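Local coordinates for protein orotidine 5'-phosphate decarboxylase (Pyrococcus horikoshii, PDB 2CZD) that probably catalyses the decarboxylation of orotidine 5'-monophosphate to UMP, the last step of UMP synthesis by the de novo pathway, at residues B[54-60]-B[79-85]; B[1-7]-B[25-31]; B[146-150]-B[174-180]. All coordinates share one frame; numbering follows the deposited sequence.

Interaction 1: B[54-60]-B[79-85]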
loop_
_atom_site.group_PDB
_atom_site.type_symbol
_atom_site.label_atom_id
_atom_site.label_comp_id
_atom_site.label_asym_id
_atom_site.label_seq_id
_atom_site.Cartn_x
_atom_site.Cartn_y
_atom_site.Cartn_z
ATOM N N ILE B 54 4.055 -12.245 13.866
ATOM C CA ILE B 54 3.175 -11.732 12.821
ATOM C C ILE B 54 3.844 -10.886 11.757
ATOM O O ILE B 54 4.640 -9.994 12.062
ATOM C CB ILE B 54 2.031 -10.887 13.452
ATOM C CG1 ILE B 54 1.192 -11.774 14.382
ATOM C CG2 ILE B 54 1.148 -10.282 12.367
ATOM C CD1 ILE B 54 0.206 -10.993 15.221
ATOM N N ILE B 55 3.549 -11.212 10.505
ATOM C CA ILE B 55 4.030 -10.425 9.382
ATOM C C ILE B 55 2.836 -9.636 8.846
ATOM O O ILE B 55 1.790 -10.217 8.543
ATOM C CB ILE B 55 4.536 -11.298 8.219
ATOM C CG1 ILE B 55 5.765 -12.084 8.646
ATOM C CG2 ILE B 55 4.901 -10.396 7.000
ATOM C CD1 ILE B 55 6.116 -13.236 7.656
ATOM N N ALA B 56 2.976 -8.317 8.720
ATOM C CA ALA B 56 1.908 -7.494 8.150
ATOM C C ALA B 56 2.284 -7.264 6.683
ATOM O O ALA B 56 3.220 -6.500 6.381
ATOM C CB ALA B 56 1.785 -6.159 8.906
ATOM N N ASP B 57 1.582 -7.969 5.797
ATOM C CA ASP B 57 1.823 -7.934 4.355
ATOM C C ASP B 57 1.103 -6.711 3.810
ATOM O O ASP B 57 0.031 -6.812 3.201
ATOM C CB ASP B 57 1.282 -9.223 3.710
ATOM C CG ASP B 57 1.679 -9.358 2.255
ATOM O OD1 ASP B 57 2.206 -8.381 1.692
ATOM O OD2 ASP B 57 1.452 -10.434 1.661
ATOM N N LEU B 58 1.699 -5.553 4.061
ATOM C CA LEU B 58 1.094 -4.296 3.604
ATOM C C LEU B 58 1.641 -3.788 2.274
ATOM O O LEU B 58 0.952 -3.038 1.579
ATOM C CB LEU B 58 1.292 -3.212 4.658
ATOM C CG LEU B 58 0.949 -3.624 6.089
ATOM C CD1 LEU B 58 1.123 -2.407 7.010
ATOM C CD2 LEU B 58 -0.475 -4.154 6.153
ATOM N N LYS B 59 2.856 -4.213 1.917
ATOM C CA LYS B 59 3.538 -3.755 0.692
ATOM C C LYS B 59 3.486 -2.234 0.667
ATOM O O LYS B 59 3.046 -1.607 -0.309
ATOM C CB LYS B 59 2.908 -4.357 -0.564
ATOM C CG LYS B 59 3.085 -5.873 -0.629
ATOM C CD LYS B 59 2.741 -6.446 -2.008
ATOM C CE LYS B 59 2.854 -7.982 -2.063
ATOM N NZ LYS B 59 1.857 -8.663 -1.165
ATOM N N LEU B 60 3.957 -1.645 1.765
ATOM C CA LEU B 60 3.935 -0.185 1.894
ATOM C C LEU B 60 4.695 0.467 0.747
ATOM O O LEU B 60 5.807 0.044 0.386
ATOM C CB LEU B 60 4.506 0.273 3.236
ATOM C CG LEU B 60 3.680 -0.126 4.476
ATOM C CD1 LEU B 60 4.360 0.486 5.720
ATOM C CD2 LEU B 60 2.212 0.314 4.342
ATOM N N ALA B 79 2.603 -6.324 15.274
ATOM C CA ALA B 79 3.319 -6.924 14.149
ATOM C C ALA B 79 4.796 -7.020 14.464
ATOM O O ALA B 79 5.364 -6.134 15.109
ATOM C CB ALA B 79 3.138 -6.084 12.856
ATOM N N ASP B 80 5.415 -8.101 14.000
ATOM C CA ASP B 80 6.841 -8.304 14.175
ATOM C C ASP B 80 7.602 -7.917 12.914
ATOM O O ASP B 80 8.778 -7.578 12.986
ATOM C CB ASP B 80 7.127 -9.762 14.527
ATOM C CG ASP B 80 6.569 -10.130 15.869
ATOM O OD1 ASP B 80 7.146 -9.698 16.898
ATOM O OD2 ASP B 80 5.545 -10.834 15.884
ATOM N N TYR B 81 6.935 -7.986 11.760
ATOM C CA TYR B 81 7.574 -7.628 10.487
ATOM C C TYR B 81 6.570 -6.936 9.598
ATOM O O TYR B 81 5.386 -7.250 9.633
ATOM C CB TYR B 81 8.065 -8.858 9.694
ATOM C CG TYR B 81 8.884 -9.841 10.478
ATOM C CD1 TYR B 81 8.259 -10.831 11.237
ATOM C CD2 TYR B 81 10.274 -9.762 10.498
ATOM C CE1 TYR B 81 9.009 -11.724 12.005
ATOM C CE2 TYR B 81 11.039 -10.654 11.271
ATOM C CZ TYR B 81 10.389 -11.622 12.020
ATOM O OH TYR B 81 11.129 -12.457 12.832
ATOM N N VAL B 82 7.048 -6.000 8.778
ATOM C CA VAL B 82 6.166 -5.339 7.830
ATOM C C VAL B 82 6.786 -5.508 6.453
ATOM O O VAL B 82 7.997 -5.293 6.285
ATOM C CB VAL B 82 6.038 -3.808 8.126
ATOM C CG1 VAL B 82 5.351 -3.108 6.964
ATOM C CG2 VAL B 82 5.226 -3.583 9.407
ATOM N N ILE B 83 5.968 -5.931 5.483
ATOM C CA ILE B 83 6.435 -6.056 4.096
ATOM C C ILE B 83 6.338 -4.683 3.424
ATOM O O ILE B 83 5.284 -4.034 3.440
ATOM C CB ILE B 83 5.606 -7.102 3.327
ATOM C CG1 ILE B 83 5.868 -8.470 3.956
ATOM C CG2 ILE B 83 5.992 -7.126 1.821
ATOM C CD1 ILE B 83 5.069 -9.645 3.339
ATOM N N VAL B 84 7.446 -4.251 2.825
ATOM C CA VAL B 84 7.519 -2.945 2.185
ATOM C C VAL B 84 8.079 -3.063 0.781
ATOM O O VAL B 84 8.896 -3.951 0.496
ATOM C CB VAL B 84 8.441 -1.995 2.997
ATOM C CG1 VAL B 84 7.922 -1.843 4.405
ATOM C CG2 VAL B 84 9.867 -2.549 2.999
ATOM N N HIS B 85 7.620 -2.197 -0.113
ATOM C CA HIS B 85 8.153 -2.195 -1.481
ATOM C C HIS B 85 9.515 -1.513 -1.484
ATOM O O HIS B 85 9.830 -0.715 -0.597
ATOM C CB HIS B 85 7.250 -1.395 -2.426
ATOM C CG HIS B 85 6.233 -2.224 -3.144
ATOM N ND1 HIS B 85 6.570 -3.132 -4.125
ATOM C CD2 HIS B 85 4.879 -2.270 -3.032
ATOM C CE1 HIS B 85 5.471 -3.701 -4.590
ATOM N NE2 HIS B 85 4.429 -3.195 -3.942
#
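Ile83 fills the tight middle of this contact, between Ile55 and Asp57. Its CG1 meets CG2 of Ile55 at 3.7 Å. With CG1 of Ile83 anti to its carbonyl carbon (chi1 -65°), the CD1 methyl comes within 3.5 Å of Asp57 OD1. CG2 of Ile83 lies alongside CG of Lys59. The parallel strands are close here: Ala56 N bonds Tyr81 O at 2.8 Å and 175°, and Ile83 N bonds Ala56 O. Ala56, Val82 and Leu60 face helix 64-76. A beta bulge then shifts the register by two, and Leu60 N bonds Ile83 O.

Against this buried middle, Asp80 and Lys59 are partly exposed. Ile54 O accepts from Asp80 N and Tyr81 N. Asp80 OD2, which also forms a salt bridge with Lys47, takes Ile54 N on its anti lone pair at 2.9 Å. At the far end Leu60 O takes His85 N; the His85 ring lies beside Lys59 CB, its NE2 bonded to Ala61 of the second subunit. Lys59, at the bulge, is the active-site proton donor. Its chain bends at chi4 (64°), and NZ reaches Asp57 OD1 on the syn side at 2.9 Å. Replacing Asp57 by an alanine would probably take from Lys29 and Lys59 the carboxylate they share and open a gap beside Ile83 CD1. Lys29, Asp57, Lys59 and Asp62 of the second subunit form a salt-bridge network, consistent with the Lys-Asp-Lys-Asp array known in this family.

Interaction 2: B[1-7]-B[25-31]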
loop_
_atom_site.group_PDB
_atom_site.type_symbol
_atom_site.label_atom_id
_atom_site.label_comp_id
_atom_site.label_asym_id
_atom_site.label_seq_id
_atom_site.Cartn_x
_atom_site.Cartn_y
_atom_site.Cartn_z
ATOM N N MET B 1 10.185 -24.008 7.498
ATOM C CA MET B 1 9.289 -23.173 8.348
ATOM C C MET B 1 8.163 -22.610 7.501
ATOM O O MET B 1 8.366 -22.105 6.397
ATOM C CB MET B 1 10.069 -22.042 9.023
ATOM C CG MET B 1 11.092 -22.539 10.044
ATOM S SD MET B 1 12.016 -21.214 10.821
ATOM C CE MET B 1 13.193 -20.785 9.518
ATOM N N ILE B 2 6.965 -22.701 8.040
ATOM C CA ILE B 2 5.781 -22.256 7.327
ATOM C C ILE B 2 5.237 -20.924 7.808
ATOM O O ILE B 2 5.135 -20.698 9.003
ATOM C CB ILE B 2 4.653 -23.322 7.482
ATOM C CG1 ILE B 2 5.125 -24.639 6.893
ATOM C CG2 ILE B 2 3.339 -22.841 6.852
ATOM C CD1 ILE B 2 4.171 -25.798 7.197
ATOM N N VAL B 3 4.908 -20.052 6.855
ATOM C CA VAL B 3 4.272 -18.776 7.155
ATOM C C VAL B 3 2.840 -18.961 6.680
ATOM O O VAL B 3 2.604 -19.201 5.511
ATOM C CB VAL B 3 4.902 -17.602 6.381
ATOM C CG1 VAL B 3 4.036 -16.341 6.578
ATOM C CG2 VAL B 3 6.336 -17.362 6.909
ATOM N N LEU B 4 1.887 -18.871 7.601
ATOM C CA LEU B 4 0.481 -19.037 7.240
ATOM C C LEU B 4 -0.123 -17.707 6.805
ATOM O O LEU B 4 -0.176 -16.770 7.606
ATOM C CB LEU B 4 -0.317 -19.575 8.439
ATOM C CG LEU B 4 -1.828 -19.658 8.195
ATOM C CD1 LEU B 4 -2.123 -20.677 7.107
ATOM C CD2 LEU B 4 -2.529 -20.067 9.504
ATOM N N ALA B 5 -0.546 -17.635 5.544
ATOM C CA ALA B 5 -1.221 -16.438 5.011
ATOM C C ALA B 5 -2.657 -16.623 5.509
ATOM O O ALA B 5 -3.471 -17.349 4.898
ATOM C CB ALA B 5 -1.165 -16.427 3.491
ATOM N N LEU B 6 -2.946 -15.973 6.637
ATOM C CA LEU B 6 -4.234 -16.112 7.318
ATOM C C LEU B 6 -5.299 -15.215 6.716
ATOM O O LEU B 6 -5.779 -14.250 7.346
ATOM C CB LEU B 6 -4.057 -15.816 8.803
ATOM C CG LEU B 6 -5.254 -16.157 9.697
ATOM C CD1 LEU B 6 -5.503 -17.661 9.639
ATOM C CD2 LEU B 6 -4.956 -15.722 11.119
ATOM N N ASP B 7 -5.678 -15.570 5.500
ATOM C CA ASP B 7 -6.640 -14.788 4.748
ATOM C C ASP B 7 -8.062 -15.279 4.987
ATOM O O ASP B 7 -8.776 -15.665 4.066
ATOM C CB ASP B 7 -6.263 -14.820 3.265
ATOM C CG ASP B 7 -4.892 -14.204 2.995
ATOM O OD1 ASP B 7 -4.394 -13.448 3.858
ATOM O OD2 ASP B 7 -4.319 -14.461 1.912
ATOM N N ILE B 25 3.582 -23.953 12.462
ATOM C CA ILE B 25 3.885 -22.746 11.686
ATOM C C ILE B 25 4.836 -21.845 12.469
ATOM O O ILE B 25 4.894 -21.903 13.702
ATOM C CB ILE B 25 2.601 -21.962 11.327
ATOM C CG1 ILE B 25 1.895 -21.495 12.598
ATOM C CG2 ILE B 25 1.644 -22.865 10.545
ATOM C CD1 ILE B 25 0.823 -20.426 12.326
ATOM N N SER B 26 5.594 -21.034 11.744
ATOM C CA SER B 26 6.548 -20.126 12.367
ATOM C C SER B 26 6.063 -18.687 12.443
ATOM O O SER B 26 6.507 -17.912 13.316
ATOM C CB SER B 26 7.871 -20.172 11.614
ATOM O OG SER B 26 8.385 -21.491 11.638
ATOM N N MET B 27 5.163 -18.316 11.533
ATOM C CA MET B 27 4.613 -16.960 11.522
ATOM C C MET B 27 3.237 -16.944 10.893
ATOM O O MET B 27 2.883 -17.838 10.135
ATOM C CB MET B 27 5.510 -16.018 10.712
ATOM C CG MET B 27 6.923 -15.915 11.249
ATOM S SD MET B 27 7.810 -14.601 10.421
ATOM C CE MET B 27 9.538 -15.063 10.768
ATOM N N ILE B 28 2.478 -15.897 11.209
ATOM C CA ILE B 28 1.159 -15.678 10.646
ATOM C C ILE B 28 1.309 -14.396 9.840
ATOM O O ILE B 28 1.888 -13.416 10.324
ATOM C CB ILE B 28 0.110 -15.432 11.739
ATOM C CG1 ILE B 28 -0.021 -16.683 12.612
ATOM C CG2 ILE B 28 -1.218 -15.053 11.108
ATOM C CD1 ILE B 28 -0.790 -16.438 13.907
ATOM N N LYS B 29 0.825 -14.414 8.609
ATOM C CA LYS B 29 0.880 -13.223 7.759
ATOM C C LYS B 29 -0.539 -12.670 7.573
ATOM O O LYS B 29 -1.469 -13.406 7.203
ATOM C CB LYS B 29 1.494 -13.571 6.392
ATOM C CG LYS B 29 1.594 -12.368 5.432
ATOM C CD LYS B 29 2.304 -12.796 4.152
ATOM C CE LYS B 29 1.379 -13.581 3.200
ATOM N NZ LYS B 29 0.268 -12.729 2.672
ATOM N N VAL B 30 -0.708 -11.380 7.837
ATOM C CA VAL B 30 -2.014 -10.749 7.687
ATOM C C VAL B 30 -1.931 -9.687 6.594
ATOM O O VAL B 30 -0.857 -9.149 6.322
ATOM C CB VAL B 30 -2.506 -10.114 9.014
ATOM C CG1 VAL B 30 -2.601 -11.196 10.102
ATOM C CG2 VAL B 30 -1.567 -8.993 9.447
ATOM N N ASN B 31 -3.055 -9.392 5.956
ATOM C CA ASN B 31 -3.049 -8.394 4.884
ATOM C C ASN B 31 -4.004 -7.227 5.141
ATOM O O ASN B 31 -4.647 -7.169 6.184
ATOM C CB ASN B 31 -3.371 -9.067 3.547
ATOM C CG ASN B 31 -4.717 -9.766 3.550
ATOM O OD1 ASN B 31 -5.550 -9.535 4.417
ATOM N ND2 ASN B 31 -4.942 -10.608 2.553
HETATM O O HOH W 1 -4.772 -11.930 6.272
HETATM O O HOH W 2 -1.859 -12.729 4.518
HETATM O O HOH W 3 -2.071 -13.112 1.111
#
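Met1 lays its CB and CG against the hydroxyl of Ser26, with Met1 CB 3.2 Å from Ser26 OG. Ile2 follows, and its O accepts Ser26 N at 2.8 Å and, weakly, Met27 N. Its CG2 crosses the Ile25 side chain at about a right angle. Val3 stands on the other face. Its CG1 is anti to the backbone N (chi1 171°) and reaches Lys29 CB, while CG2 touches Met27 CB. Leu4 uses both its N and its O towards strand 27-31: its N bonds Met27 O, and its O takes Lys29 N at 2.7 Å and 175°. The two strands, with helix 11-21 between them in the chain, form the first beta-alpha-beta unit of the TIM barrel. That helix covers the face of Leu4, Leu6 and Ile28. Ala5 comes next, its CB 3.8 Å from Lys29 CE, where the lysine bends at its last two torsions. Leu6 centres an inverse gamma turn. Its N bonds Lys29 O at 3.0 Å, and its CB lies beside Ile28 CG2. The Asn31 amide lies over one face of the Asp7 carboxylate, the planes 8° apart. Asn31 ND2 is 3.2 Å from Asp7 OD1, but its N-H does not point there; it bonds Tyr9. One water accepts from Lys29 NZ and donates to Asp7 OD2 at 2.7 Å. Both residues bind substrate, and Lys29 also pairs with Asp57.

Interaction 3: B[146-150]-B[174-180]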
loop_
_atom_site.group_PDB
_atom_site.type_symbol
_atom_site.label_atom_id
_atom_site.label_comp_id
_atom_site.label_asym_id
_atom_site.label_seq_id
_atom_site.Cartn_x
_atom_site.Cartn_y
_atom_site.Cartn_z
ATOM N N ILE B 146 13.615 -18.795 -6.876
ATOM C CA ILE B 146 14.133 -18.841 -5.514
ATOM C C ILE B 146 15.663 -18.857 -5.593
ATOM O O ILE B 146 16.344 -18.069 -4.923
ATOM C CB ILE B 146 13.640 -20.094 -4.751
ATOM C CG1 ILE B 146 12.120 -20.006 -4.536
ATOM C CG2 ILE B 146 14.366 -20.203 -3.412
ATOM C CD1 ILE B 146 11.513 -21.272 -3.905
ATOM N N GLY B 147 16.197 -19.751 -6.420
ATOM C CA GLY B 147 17.637 -19.824 -6.581
ATOM C C GLY B 147 18.226 -18.574 -7.212
ATOM O O GLY B 147 19.293 -18.108 -6.806
ATOM N N TYR B 148 17.520 -18.017 -8.194
ATOM C CA TYR B 148 17.988 -16.824 -8.891
ATOM C C TYR B 148 18.206 -15.709 -7.880
ATOM O O TYR B 148 19.222 -15.014 -7.899
ATOM C CB TYR B 148 16.958 -16.360 -9.917
ATOM C CG TYR B 148 17.386 -15.132 -10.682
ATOM C CD1 TYR B 148 18.037 -15.246 -11.903
ATOM C CD2 TYR B 148 17.157 -13.860 -10.178
ATOM C CE1 TYR B 148 18.449 -14.113 -12.610
ATOM C CE2 TYR B 148 17.572 -12.715 -10.876
ATOM C CZ TYR B 148 18.215 -12.859 -12.094
ATOM O OH TYR B 148 18.601 -11.742 -12.808
ATOM N N ILE B 149 17.231 -15.539 -7.001
ATOM C CA ILE B 149 17.332 -14.495 -5.994
ATOM C C ILE B 149 18.407 -14.833 -4.962
ATOM O O ILE B 149 19.216 -13.976 -4.589
ATOM C CB ILE B 149 15.943 -14.255 -5.324
ATOM C CG1 ILE B 149 15.014 -13.620 -6.378
ATOM C CG2 ILE B 149 16.086 -13.425 -4.042
ATOM C CD1 ILE B 149 13.552 -13.487 -5.953
ATOM N N ARG B 150 18.418 -16.074 -4.508
ATOM C CA ARG B 150 19.396 -16.502 -3.521
ATOM C C ARG B 150 20.834 -16.269 -4.005
ATOM O O ARG B 150 21.701 -15.877 -3.209
ATOM C CB ARG B 150 19.170 -17.995 -3.200
ATOM C CG ARG B 150 20.094 -18.572 -2.136
ATOM C CD ARG B 150 19.812 -17.987 -0.737
ATOM N NE ARG B 150 20.466 -16.700 -0.494
ATOM C CZ ARG B 150 20.136 -15.870 0.499
ATOM N NH1 ARG B 150 19.143 -16.175 1.335
ATOM N NH2 ARG B 150 20.822 -14.745 0.668
ATOM N N ALA B 174 11.677 -26.353 -2.578
ATOM C CA ALA B 174 11.766 -24.894 -2.470
ATOM C C ALA B 174 12.752 -24.520 -1.370
ATOM O O ALA B 174 13.544 -23.577 -1.527
ATOM C CB ALA B 174 10.394 -24.300 -2.159
ATOM N N VAL B 175 12.692 -25.235 -0.253
ATOM C CA VAL B 175 13.592 -24.970 0.859
ATOM C C VAL B 175 15.022 -25.292 0.421
ATOM O O VAL B 175 15.945 -24.514 0.675
ATOM C CB VAL B 175 13.180 -25.802 2.103
ATOM C CG1 VAL B 175 14.294 -25.851 3.117
ATOM C CG2 VAL B 175 11.915 -25.196 2.718
ATOM N N LYS B 176 15.206 -26.412 -0.273
ATOM C CA LYS B 176 16.552 -26.786 -0.722
ATOM C C LYS B 176 17.144 -25.784 -1.713
ATOM O O LYS B 176 18.367 -25.613 -1.783
ATOM C CB LYS B 176 16.543 -28.201 -1.334
ATOM C CG LYS B 176 16.407 -29.312 -0.299
ATOM C CD LYS B 176 16.355 -30.669 -1.007
ATOM C CE LYS B 176 16.356 -31.826 -0.008
ATOM N NZ LYS B 176 16.404 -33.154 -0.695
ATOM N N ALA B 177 16.278 -25.088 -2.440
ATOM C CA ALA B 177 16.702 -24.106 -3.432
ATOM C C ALA B 177 17.055 -22.748 -2.819
ATOM O O ALA B 177 17.691 -21.921 -3.482
ATOM C CB ALA B 177 15.611 -23.925 -4.477
ATOM N N GLY B 178 16.607 -22.507 -1.590
ATOM C CA GLY B 178 16.929 -21.237 -0.950
ATOM C C GLY B 178 15.831 -20.615 -0.115
ATOM O O GLY B 178 16.019 -19.541 0.471
ATOM N N ALA B 179 14.677 -21.264 -0.044
ATOM C CA ALA B 179 13.605 -20.696 0.758
ATOM C C ALA B 179 13.772 -20.988 2.246
ATOM O O ALA B 179 13.824 -22.160 2.659
ATOM C CB ALA B 179 12.240 -21.233 0.298
ATOM N N ASP B 180 13.869 -19.939 3.066
ATOM C CA ASP B 180 13.913 -20.141 4.512
ATOM C C ASP B 180 12.518 -20.431 5.070
ATOM O O ASP B 180 12.374 -21.132 6.070
ATOM C CB ASP B 180 14.478 -18.910 5.214
ATOM C CG ASP B 180 15.914 -18.671 4.841
ATOM O OD1 ASP B 180 16.167 -17.810 3.973
ATOM O OD2 ASP B 180 16.792 -19.375 5.407
HETATM O O HOH W 4 17.878 -18.628 2.007
#
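Gly147 of helix 144-150 passes close to the end of helix 170-177, its CA 3.7 Å from Ala177 O, where segment 174-180 leaves the helix at Gly178. That turn is a Schellman motif. Gly178 has a positive phi (142°), and Ala179 N and Gly178 N bond back to Ala174 O and Val175 O. A CB on Gly178 would probably crowd Arg150 CB and Ile146 CG2, and also the carbonyl before it. Ile146 does most of the apolar packing. Its CG2, anti to the backbone N, sits over the turn, 3.5 Å from Ala179 N and 4.1 Å from Ala177 CB. Its CD1 reaches Ala174 CB at 3.7 Å. Arg150 meets Asp180 through one bridging water. Its NH1 and Asp180 OD1 are 4.3 Å apart, too far for a salt bridge, with the oxygen at the edge of the guanidinium, near its plane. The water accepts from Arg150 NH1 and donates to Gly178 O at 2.6 Å and to Asp180 OD1 at 2.7 Å. Arg150 is held further by the carbonyls of Leu153 and Ile157. Asp180 OD1 accepts from Ile159 N. The contact thus joins two neighbouring outer helices of the barrel over strand 158-161: Ile146 and Ala179 both rest on Ala161, and Arg150 on Ile159, while Ala174 leans on Ile182 of strand 181-184.

How the interactions relate
Interactions 1 and 2 lie deep in the barrel, each joining two neighbouring strands of one beta-alpha-beta unit. They adjoin each other: strands 27-31 and 53-60 are neighbours in the sheet, with Ile55 N on Ile28 O and Asp57 N on Val30 O, and the Met27 sulfur packs on Ile55 and Tyr81. Both supply charged residues to one substrate site, but the second subunit reaches interaction 1 alone. Interaction 3 is more peripheral and only partly buried. It pairs helix ends through apolar packing and a shared water, where the other two rely on backbone hydrogen bonds. It touches interaction 2 where Met1 CE meets Asp180 O, and stays about 10 Å from interaction 1 at the nearest atoms.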